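Local atomic coordinates of Cas13d (uncultured Ruminococcus sp, PDB entry 6IV9), a protein that uses two HEPN domains to mature CRISPR RNA and, with that RNA as guide, to cleave target RNA. Residues A[218-221]-A[222-226]; A[303-306]-A[307-311]; A[754-757]-A[758-762]; A[853-856]-A[857-861]. The protein carries 2 engineered substitutions. All coordinates share one frame; numbering follows the deposited sequence.

Contact 1 (A[218-221]-A[222-226]); sequences TYEV and FTHPD
Tyr219 and Thr223 meet one turn apart on the short, N-capped helix 219-223, which lies between helix 232-251 and helix 267-291. The helix opens at Thr218, the N-cap residue, whose OG1 accepts a nearly straight bond (172°) from Val221 N at 3.2 Å. At the next residue, Tyr219 O is gripped twice by Thr223, one turn further on: its N lies 2.9 Å away, nearly on the carbonyl axis, and its OG1, also at 2.9 Å, arrives tilted from the carbonyl plane. A chi1 of 58° puts OG1 between the backbone N and the carbonyl carbon, where it can turn back to that oxygen, and leaves CG2 free to lean over one face of the Tyr219 ring, 3.7 Å from its centroid, in a CH-pi contact. A glycine in place of Thr223 would probably leave Tyr219 O with one bond fewer and open a gap over that face. Tyr219 OH reaches further, to Glu271 of helix 267-291. Phe222 presents the edge of its ring at CD2 to Tyr219 CD1, 4.1 Å away, while it stacks on Tyr278 and meets Phe245 edge-to-face, tying the helix to both neighbours. On the outer side, the bent Glu220 chain swings its carboxylate beside the His224 ring, with planes 39° apart and OE1 3.3 Å from His224 CD2.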
loop_
_atom_site.group_PDB
_atom_site.type_symbol
_atom_site.label_atom_id
_atom_site.label_comp_id
_atom_site.label_asym_id
_atom_site.label_seq_id
_atom_site.Cartn_x
_atom_site.Cartn_y
_atom_site.Cartn_z
ATOM N N THR A 218 25.971 9.278 12.709
ATOM C CA THR A 218 26.418 7.875 12.601
ATOM C C THR A 218 26.040 7.148 13.892
ATOM O O THR A 218 25.685 7.792 14.857
ATOM C CB THR A 218 27.939 7.759 12.483
ATOM O OG1 THR A 218 28.459 8.285 13.695
ATOM C CG2 THR A 218 28.505 8.487 11.288
ATOM N N TYR A 219 26.190 5.832 13.904
ATOM C CA TYR A 219 25.857 5.038 15.109
ATOM C C TYR A 219 26.759 5.485 16.263
ATOM O O TYR A 219 26.311 5.558 17.374
ATOM C CB TYR A 219 25.953 3.549 14.798
ATOM C CG TYR A 219 25.570 2.626 15.923
ATOM C CD1 TYR A 219 24.270 2.538 16.370
ATOM C CD2 TYR A 219 26.516 1.840 16.547
ATOM C CE1 TYR A 219 23.915 1.694 17.400
ATOM C CE2 TYR A 219 26.180 0.994 17.582
ATOM C CZ TYR A 219 24.872 0.910 18.005
ATOM O OH TYR A 219 24.534 0.073 19.012
ATOM N N GLU A 220 28.006 5.804 15.955
ATOM C CA GLU A 220 28.961 6.220 17.005
ATOM C C GLU A 220 28.463 7.498 17.663
ATOM O O GLU A 220 28.431 7.548 18.873
ATOM C CB GLU A 220 30.315 6.468 16.358
ATOM C CG GLU A 220 31.264 7.245 17.237
ATOM C CD GLU A 220 31.902 6.400 18.315
ATOM O OE1 GLU A 220 32.538 6.976 19.202
ATOM O OE2 GLU A 220 31.773 5.181 18.254
ATOM N N VAL A 221 28.047 8.474 16.872
ATOM C CA VAL A 221 27.518 9.735 17.457
ATOM C C VAL A 221 26.248 9.440 18.255
ATOM O O VAL A 221 26.071 10.023 19.304
ATOM C CB VAL A 221 27.254 10.794 16.377
ATOM C CG1 VAL A 221 26.514 11.982 16.944
ATOM C CG2 VAL A 221 28.539 11.230 15.710
ATOM N N PHE A 222 25.396 8.560 17.739
ATOM C CA PHE A 222 24.121 8.222 18.410
ATOM C C PHE A 222 24.374 7.595 19.780
ATOM O O PHE A 222 23.687 7.945 20.691
ATOM C CB PHE A 222 23.375 7.199 17.559
ATOM C CG PHE A 222 22.086 6.670 18.126
ATOM C CD1 PHE A 222 21.060 7.523 18.463
ATOM C CD2 PHE A 222 21.886 5.315 18.278
ATOM C CE1 PHE A 222 19.864 7.034 18.944
ATOM C CE2 PHE A 222 20.693 4.826 18.768
ATOM C CZ PHE A 222 19.688 5.688 19.102
ATOM N N THR A 223 25.321 6.674 19.865
ATOM C CA THR A 223 25.602 5.943 21.125
ATOM C C THR A 223 26.534 6.726 22.054
ATOM O O THR A 223 26.539 6.413 23.230
ATOM C CB THR A 223 26.011 4.499 20.833
ATOM O OG1 THR A 223 27.156 4.547 19.997
ATOM C CG2 THR A 223 24.922 3.722 20.136
ATOM N N HIS A 224 27.270 7.701 21.533
ATOM C CA HIS A 224 28.180 8.528 22.367
ATOM C C HIS A 224 27.936 9.996 22.048
ATOM O O HIS A 224 28.845 10.633 21.540
ATOM C CB HIS A 224 29.636 8.178 22.070
ATOM C CG HIS A 224 29.941 6.733 22.185
ATOM N ND1 HIS A 224 30.029 6.105 23.387
ATOM C CD2 HIS A 224 30.177 5.799 21.254
ATOM C CE1 HIS A 224 30.309 4.842 23.194
ATOM N NE2 HIS A 224 30.403 4.632 21.904
ATOM N N PRO A 225 26.757 10.555 22.359
ATOM C CA PRO A 225 26.456 11.937 22.047
ATOM C C PRO A 225 27.397 12.925 22.753
ATOM O O PRO A 225 27.705 13.935 22.182
ATOM C CB PRO A 225 24.998 12.139 22.472
ATOM C CG PRO A 225 24.665 10.969 23.334
ATOM C CD PRO A 225 25.666 9.885 23.019
ATOM N N ASP A 226 27.776 12.610 23.989
ATOM C CA ASP A 226 28.618 13.522 24.806
ATOM C C ASP A 226 29.980 13.736 24.148
ATOM O O ASP A 226 30.453 14.848 24.190
ATOM C CB ASP A 226 28.691 13.052 26.259
ATOM C CG ASP A 226 27.410 13.270 27.044
ATOM O OD1 ASP A 226 27.230 12.607 28.069
ATOM O OD2 ASP A 226 26.615 14.104 26.641
#

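Contact 2 (A[303-306]-A[307-311]); sequences LYSF and INNID
Phe306 and Ile310 face each other across a single, weakly bonded helical turn, about 307-309, that leads from a loop to the N-cap of helix 312-330. The Phe306 side chain folds over the backbone of the next residue. Its CB sits 3.3 Å from Ile307 N, and a chi1 of 90°, setting CG between the backbone N and the carbonyl carbon, lays one ring face over that same nitrogen, with CG 3.2 Å from Ile307 N. Further out the ring meets aliphatic groups: CE1 touches Ile307 CD1 at 4.0 Å, and at the ring edge CD1 touches Ile310 CD1 at 4.1 Å. The same side chain also packs against Ile283 and Gln286 of helix 267-291 and against Met501 of helix 497-505, so the ring wedges between two helices. Phe306 O also helps to close the turn, accepting from Ile310 N at 3.0 Å, nearly in line with the carbonyl (169°), and from Asn309 N, which comes from well above the carbonyl plane. Asp311 then caps the next helix, its OD1 accepting from Glu313 N, while Arg315 NH1 bonds to both Ile307 O and Ile310 O. At the start of the turn, a water replaces the direct helical bond, donating to Leu303 O at 3.0 Å and accepting from Ile307 N at 3.0 Å.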
loop_
_atom_site.group_PDB
_atom_site.type_symbol
_atom_site.label_atom_id
_atom_site.label_comp_id
_atom_site.label_asym_id
_atom_site.label_seq_id
_atom_site.Cartn_x
_atom_site.Cartn_y
_atom_site.Cartn_z
ATOM N N LEU A 303 14.949 14.361 0.184
ATOM C CA LEU A 303 14.289 13.028 0.182
ATOM C C LEU A 303 14.928 12.129 -0.873
ATOM O O LEU A 303 15.143 10.980 -0.607
ATOM C CB LEU A 303 12.830 13.251 -0.226
ATOM C CG LEU A 303 11.793 12.227 0.207
ATOM C CD1 LEU A 303 10.660 12.126 -0.782
ATOM C CD2 LEU A 303 12.386 10.885 0.544
ATOM N N TYR A 304 15.207 12.677 -2.040
ATOM C CA TYR A 304 15.696 11.835 -3.151
ATOM C C TYR A 304 17.215 11.749 -3.222
ATOM O O TYR A 304 17.678 10.936 -3.964
ATOM C CB TYR A 304 15.076 12.334 -4.451
ATOM C CG TYR A 304 13.579 12.405 -4.366
ATOM C CD1 TYR A 304 12.829 11.250 -4.336
ATOM C CD2 TYR A 304 12.918 13.607 -4.262
ATOM C CE1 TYR A 304 11.455 11.286 -4.229
ATOM C CE2 TYR A 304 11.543 13.665 -4.165
ATOM C CZ TYR A 304 10.808 12.498 -4.153
ATOM O OH TYR A 304 9.459 12.517 -4.063
ATOM N N SER A 305 17.938 12.568 -2.478
ATOM C CA SER A 305 19.416 12.546 -2.578
ATOM C C SER A 305 20.101 12.067 -1.296
ATOM O O SER A 305 21.190 11.565 -1.400
ATOM C CB SER A 305 19.903 13.911 -2.933
ATOM O OG SER A 305 19.571 14.825 -1.922
ATOM N N PHE A 306 19.420 12.130 -0.161
ATOM C CA PHE A 306 20.068 11.889 1.153
ATOM C C PHE A 306 20.727 10.517 1.246
ATOM O O PHE A 306 21.780 10.449 1.842
ATOM C CB PHE A 306 19.111 12.177 2.311
ATOM C CG PHE A 306 18.290 10.996 2.754
ATOM C CD1 PHE A 306 18.825 10.054 3.605
ATOM C CD2 PHE A 306 17.036 10.761 2.228
ATOM C CE1 PHE A 306 18.100 8.944 3.989
ATOM C CE2 PHE A 306 16.313 9.645 2.607
ATOM C CZ PHE A 306 16.842 8.744 3.488
ATOM N N ILE A 307 20.123 9.485 0.676
ATOM C CA ILE A 307 20.665 8.112 0.867
ATOM C C ILE A 307 22.068 7.999 0.285
ATOM O O ILE A 307 22.803 7.175 0.770
ATOM C CB ILE A 307 19.721 7.001 0.384
ATOM C CG1 ILE A 307 20.050 5.676 1.066
ATOM C CG2 ILE A 307 19.726 6.873 -1.119
ATOM C CD1 ILE A 307 19.962 5.728 2.556
ATOM N N ASN A 308 22.356 8.759 -0.765
ATOM C CA ASN A 308 23.689 8.713 -1.413
ATOM C C ASN A 308 24.648 9.730 -0.786
ATOM O O ASN A 308 25.800 9.671 -1.112
ATOM C CB ASN A 308 23.572 8.946 -2.918
ATOM C CG ASN A 308 22.717 7.903 -3.596
ATOM O OD1 ASN A 308 23.158 6.803 -3.852
ATOM N ND2 ASN A 308 21.479 8.239 -3.862
ATOM N N ASN A 309 24.161 10.603 0.085
ATOM C CA ASN A 309 24.983 11.682 0.684
ATOM C C ASN A 309 25.322 11.440 2.154
ATOM O O ASN A 309 26.268 12.033 2.623
ATOM C CB ASN A 309 24.263 13.019 0.591
ATOM C CG ASN A 309 24.154 13.508 -0.829
ATOM O OD1 ASN A 309 24.837 13.011 -1.707
ATOM N ND2 ASN A 309 23.276 14.467 -1.053
ATOM N N ILE A 310 24.586 10.580 2.852
ATOM C CA ILE A 310 24.856 10.319 4.296
ATOM C C ILE A 310 26.046 9.371 4.438
ATOM O O ILE A 310 26.536 8.895 3.441
ATOM C CB ILE A 310 23.616 9.802 5.049
ATOM C CG1 ILE A 310 23.018 8.564 4.385
ATOM C CG2 ILE A 310 22.599 10.909 5.223
ATOM C CD1 ILE A 310 21.944 7.900 5.192
ATOM N N ASP A 311 26.427 9.075 5.671
ATOM C CA ASP A 311 27.631 8.250 5.908
ATOM C C ASP A 311 27.469 6.912 5.203
ATOM O O ASP A 311 26.404 6.354 5.255
ATOM C CB ASP A 311 27.860 7.999 7.393
ATOM C CG ASP A 311 29.231 7.432 7.681
ATOM O OD1 ASP A 311 29.424 6.237 7.502
ATOM O OD2 ASP A 311 30.084 8.207 8.062
HETATM O O HOH W 1 17.558 9.294 -0.909
#

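Contact 3 (A[754-757]-A[758-762]); sequences RDFG and LYKEI
The last turns of the long helix 713-760, close to the bound RNA, hold Arg754 and Leu758 one turn apart, and ordinary helical bonds join the two segments. Arg754 CG lies 4.0 Å from Leu758 CD1. Beyond CG the arginine chain bends at chi3 (80°) and turns its guanidinium side-on to the neighbouring Asp755. Both NE, at 2.8 Å, and NH2, at 2.9 Å, donate to Asp755 OD1 in a salt bridge, and that oxygen lies in the guanidinium plane. NH2 uses the syn lone pair of that oxygen, whereas NE comes from above the carboxylate plane. OD2 of Asp755 is bound by Tyr899 OH, so both oxygens are engaged and the carboxylate is held against turning. A methionine in place of Arg754 would probably leave the buried Asp755 without its matching charge and its carboxylate freer to rotate. On another side of the helix the extended Lys760 chain crosses the Phe756 ring obliquely, CD 3.8 Å from CE2, on its way to Lys769 O. Tyr759 packs on helix 777-788 and sends its OH to Leu149 O and Asn794. At its root, Tyr759 N donates to Asp755 O at 2.8 Å, and the ring atom CD2 comes within 3.2 Å of that same Asp755 O.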
loop_
_atom_site.group_PDB
_atom_site.type_symbol
_atom_site.label_atom_id
_atom_site.label_comp_id
_atom_site.label_asym_id
_atom_site.label_seq_id
_atom_site.Cartn_x
_atom_site.Cartn_y
_atom_site.Cartn_z
ATOM N N ARG A 754 2.053 20.895 2.581
ATOM C CA ARG A 754 2.752 21.113 1.296
ATOM C C ARG A 754 2.141 22.306 0.550
ATOM O O ARG A 754 2.875 23.149 0.101
ATOM C CB ARG A 754 2.567 19.843 0.467
ATOM C CG ARG A 754 3.004 19.946 -0.985
ATOM C CD ARG A 754 2.391 18.864 -1.845
ATOM N NE ARG A 754 1.037 19.172 -2.223
ATOM C CZ ARG A 754 0.200 18.326 -2.771
ATOM N NH1 ARG A 754 0.590 17.099 -3.021
ATOM N NH2 ARG A 754 -1.020 18.702 -3.081
ATOM N N ASP A 755 0.823 22.335 0.439
ATOM C CA ASP A 755 0.078 23.396 -0.284
ATOM C C ASP A 755 0.271 24.746 0.414
ATOM O O ASP A 755 0.465 25.722 -0.265
ATOM C CB ASP A 755 -1.374 22.982 -0.521
ATOM C CG ASP A 755 -1.526 21.756 -1.409
ATOM O OD1 ASP A 755 -0.613 21.467 -2.151
ATOM O OD2 ASP A 755 -2.553 21.125 -1.343
ATOM N N PHE A 756 0.261 24.756 1.739
ATOM C CA PHE A 756 0.455 26.025 2.477
ATOM C C PHE A 756 1.836 26.578 2.135
ATOM O O PHE A 756 1.951 27.743 1.862
ATOM C CB PHE A 756 0.320 25.821 3.984
ATOM C CG PHE A 756 0.654 27.047 4.791
ATOM C CD1 PHE A 756 -0.286 28.033 5.004
ATOM C CD2 PHE A 756 1.917 27.230 5.310
ATOM C CE1 PHE A 756 0.022 29.157 5.748
ATOM C CE2 PHE A 756 2.228 28.360 6.044
ATOM C CZ PHE A 756 1.278 29.319 6.261
ATOM N N GLY A 757 2.840 25.719 2.110
ATOM C CA GLY A 757 4.191 26.170 1.757
ATOM C C GLY A 757 4.240 26.733 0.351
ATOM O O GLY A 757 4.979 27.655 0.135
ATOM N N LEU A 758 3.563 26.108 -0.607
ATOM C CA LEU A 758 3.569 26.627 -1.998
ATOM C C LEU A 758 2.775 27.928 -2.101
ATOM O O LEU A 758 3.262 28.866 -2.655
ATOM C CB LEU A 758 3.006 25.559 -2.930
ATOM C CG LEU A 758 3.888 24.331 -3.098
ATOM C CD1 LEU A 758 3.067 23.122 -3.489
ATOM C CD2 LEU A 758 4.992 24.602 -4.097
ATOM N N TYR A 759 1.596 27.974 -1.508
ATOM C CA TYR A 759 0.754 29.192 -1.577
ATOM C C TYR A 759 1.448 30.370 -0.894
ATOM O O TYR A 759 1.286 31.483 -1.309
ATOM C CB TYR A 759 -0.608 28.942 -0.948
ATOM C CG TYR A 759 -1.627 28.329 -1.861
ATOM C CD1 TYR A 759 -2.100 29.003 -2.967
ATOM C CD2 TYR A 759 -2.157 27.092 -1.587
ATOM C CE1 TYR A 759 -3.061 28.460 -3.792
ATOM C CE2 TYR A 759 -3.113 26.531 -2.404
ATOM C CZ TYR A 759 -3.571 27.216 -3.505
ATOM O OH TYR A 759 -4.515 26.659 -4.294
ATOM N N LYS A 760 2.240 30.078 0.126
ATOM C CA LYS A 760 2.921 31.125 0.921
ATOM C C LYS A 760 3.854 31.926 0.019
ATOM O O LYS A 760 4.070 33.072 0.302
ATOM C CB LYS A 760 3.652 30.544 2.128
ATOM C CG LYS A 760 4.108 31.595 3.120
ATOM C CD LYS A 760 4.343 31.097 4.511
ATOM C CE LYS A 760 4.909 32.173 5.405
ATOM N NZ LYS A 760 5.374 31.619 6.691
ATOM N N GLU A 761 4.426 31.285 -0.987
ATOM C CA GLU A 761 5.352 31.962 -1.921
ATOM C C GLU A 761 4.601 32.902 -2.864
ATOM O O GLU A 761 5.253 33.740 -3.451
ATOM C CB GLU A 761 6.145 30.941 -2.724
ATOM C CG GLU A 761 7.148 30.185 -1.888
ATOM C CD GLU A 761 8.123 31.058 -1.129
ATOM O OE1 GLU A 761 8.638 32.006 -1.726
ATOM O OE2 GLU A 761 8.359 30.789 0.051
ATOM N N ILE A 762 3.298 32.725 -3.049
ATOM C CA ILE A 762 2.595 33.569 -4.053
ATOM C C ILE A 762 1.453 34.391 -3.453
ATOM O O ILE A 762 0.969 35.269 -4.150
ATOM C CB ILE A 762 2.145 32.694 -5.230
ATOM C CG1 ILE A 762 1.167 31.612 -4.784
ATOM C CG2 ILE A 762 3.348 32.083 -5.903
ATOM C CD1 ILE A 762 0.437 30.974 -5.914
#

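Contact 4 (A[853-856]-A[857-861]); sequences HYVM and QRCIT
Tyr854 and Arg858 run side by side along one face of helix 848-861, pointing the same way, with their ring and guanidinium planes nearly perpendicular at 82°. With CG anti to the backbone N (chi1 175°), Tyr854 holds its ring alongside the Arg858 chain. Arg858 lays its CG over one ring face, 3.9 Å from the Tyr854 centroid, in a CH-pi contact. Bends at chi2 and chi3 then bring NH1 round to the hydroxyl, so that Arg858 NH1 donates to Tyr854 OH at 2.9 Å within the guanidinium plane. The same NH1 forms a salt bridge with Asp841, and the charged end is thus shared between two oxygens. On a different face, the extended Gln857 chain runs back past His853 O, and a water lies 3.0 Å from Gln857 NE2 and 2.8 Å from His853 ND1. Gln857 OE1 accepts a hydrogen bond from Thr886 N, while His853 NE2 bonds to Tyr745 OH. Met856 CG packs on Ile860 CG1 at 4.2 Å. This helix is enclosed on several sides: Met856 and Ile860 lie on helix 816-827, Gln857 and His853 on helix 887-893, and Tyr854, Arg858 and Thr861 on helix 876-882.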
loop_
_atom_site.group_PDB
_atom_site.type_symbol
_atom_site.label_atom_id
_atom_site.label_comp_id
_atom_site.label_asym_id
_atom_site.label_seq_id
_atom_site.Cartn_x
_atom_site.Cartn_y
_atom_site.Cartn_z
ATOM N N HIS A 853 -14.990 8.356 12.709
ATOM C CA HIS A 853 -15.407 9.723 13.104
ATOM C C HIS A 853 -15.977 9.748 14.531
ATOM O O HIS A 853 -15.733 10.703 15.233
ATOM C CB HIS A 853 -16.221 10.374 11.994
ATOM C CG HIS A 853 -15.348 10.782 10.862
ATOM N ND1 HIS A 853 -14.402 11.746 10.987
ATOM C CD2 HIS A 853 -15.234 10.311 9.612
ATOM C CE1 HIS A 853 -13.769 11.875 9.858
ATOM N NE2 HIS A 853 -14.247 11.007 9.014
ATOM N N TYR A 854 -16.733 8.733 14.920
ATOM C CA TYR A 854 -17.253 8.770 16.303
ATOM C C TYR A 854 -16.090 8.724 17.298
ATOM O O TYR A 854 -16.022 9.533 18.174
ATOM C CB TYR A 854 -18.231 7.627 16.562
ATOM C CG TYR A 854 -18.661 7.621 18.002
ATOM C CD1 TYR A 854 -19.617 8.507 18.451
ATOM C CD2 TYR A 854 -18.055 6.796 18.931
ATOM C CE1 TYR A 854 -19.982 8.553 19.779
ATOM C CE2 TYR A 854 -18.406 6.829 20.265
ATOM C CZ TYR A 854 -19.376 7.712 20.688
ATOM O OH TYR A 854 -19.726 7.765 21.991
ATOM N N VAL A 855 -15.169 7.796 17.110
ATOM C CA VAL A 855 -14.008 7.676 18.030
ATOM C C VAL A 855 -13.188 8.961 17.959
ATOM O O VAL A 855 -12.802 9.462 18.978
ATOM C CB VAL A 855 -13.154 6.440 17.695
ATOM C CG1 VAL A 855 -11.899 6.375 18.533
ATOM C CG2 VAL A 855 -13.949 5.157 17.800
ATOM N N MET A 856 -12.988 9.487 16.763
ATOM C CA MET A 856 -12.180 10.718 16.619
ATOM C C MET A 856 -12.847 11.863 17.382
ATOM O O MET A 856 -12.158 12.562 18.064
ATOM C CB MET A 856 -12.062 11.117 15.148
ATOM C CG MET A 856 -11.304 12.395 14.942
ATOM S SD MET A 856 -9.561 12.318 15.348
ATOM C CE MET A 856 -8.943 11.438 13.920
ATOM N N GLN A 857 -14.153 12.022 17.239
ATOM C CA GLN A 857 -14.889 13.116 17.920
ATOM C C GLN A 857 -14.800 12.940 19.439
ATOM O O GLN A 857 -14.666 13.914 20.124
ATOM C CB GLN A 857 -16.294 13.229 17.339
ATOM C CG GLN A 857 -16.279 13.734 15.911
ATOM C CD GLN A 857 -17.604 13.750 15.203
ATOM O OE1 GLN A 857 -18.649 13.588 15.804
ATOM N NE2 GLN A 857 -17.554 13.952 13.904
ATOM N N ARG A 858 -14.894 11.713 19.926
ATOM C CA ARG A 858 -14.760 11.478 21.381
ATOM C C ARG A 858 -13.353 11.873 21.831
ATOM O O ARG A 858 -13.226 12.448 22.876
ATOM C CB ARG A 858 -15.075 10.021 21.711
ATOM C CG ARG A 858 -16.546 9.676 21.581
ATOM C CD ARG A 858 -17.419 10.391 22.590
ATOM N NE ARG A 858 -16.924 10.225 23.936
ATOM C CZ ARG A 858 -17.239 9.224 24.729
ATOM N NH1 ARG A 858 -18.049 8.271 24.320
ATOM N NH2 ARG A 858 -16.733 9.165 25.936
ATOM N N CYS A 859 -12.334 11.530 21.050
ATOM C CA CYS A 859 -10.946 11.886 21.407
ATOM C C CYS A 859 -10.781 13.405 21.397
ATOM O O CYS A 859 -10.101 13.917 22.246
ATOM C CB CYS A 859 -9.950 11.299 20.417
ATOM S SG CYS A 859 -9.827 9.494 20.422
ATOM N N ILE A 860 -11.341 14.080 20.408
ATOM C CA ILE A 860 -11.192 15.561 20.301
ATOM C C ILE A 860 -11.876 16.271 21.472
ATOM O O ILE A 860 -11.326 17.233 21.955
ATOM C CB ILE A 860 -11.746 16.080 18.964
ATOM C CG1 ILE A 860 -11.002 15.505 17.762
ATOM C CG2 ILE A 860 -11.763 17.591 18.936
ATOM C CD1 ILE A 860 -9.700 16.154 17.502
ATOM N N THR A 861 -13.056 15.804 21.861
ATOM C CA THR A 861 -13.854 16.482 22.907
ATOM C C THR A 861 -13.487 16.025 24.317
ATOM O O THR A 861 -14.027 16.578 25.235
ATOM C CB THR A 861 -15.342 16.290 22.646
ATOM O OG1 THR A 861 -15.607 14.894 22.670
ATOM C CG2 THR A 861 -15.775 16.899 21.336
HETATM O O HOH W 2 -14.739 13.879 12.799
#

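Overall arrangement
The four contacts come in series along the chain, each a local turn in or at the start of a helix in this mainly helical protein. Contacts 1 and 2 are neighbours, with centres 19 Å apart, and touch where Thr218 CG2 packs 3.6 Å from Asp311 OD2. Both also lean on helix 267-291, and Glu313 of helix 312-330 bonds to each. Contact 3 lies near the C-terminal end of the long helix 713-760, with its centre about 25 Å from that of contact 2, and contact 4 lies about 30 Å from contact 3. Helix 713-760 also supplies Tyr745 to His853 of contact 4. Contacts 1 and 4, about 41 Å apart, probably belong to the two different HEPN domains.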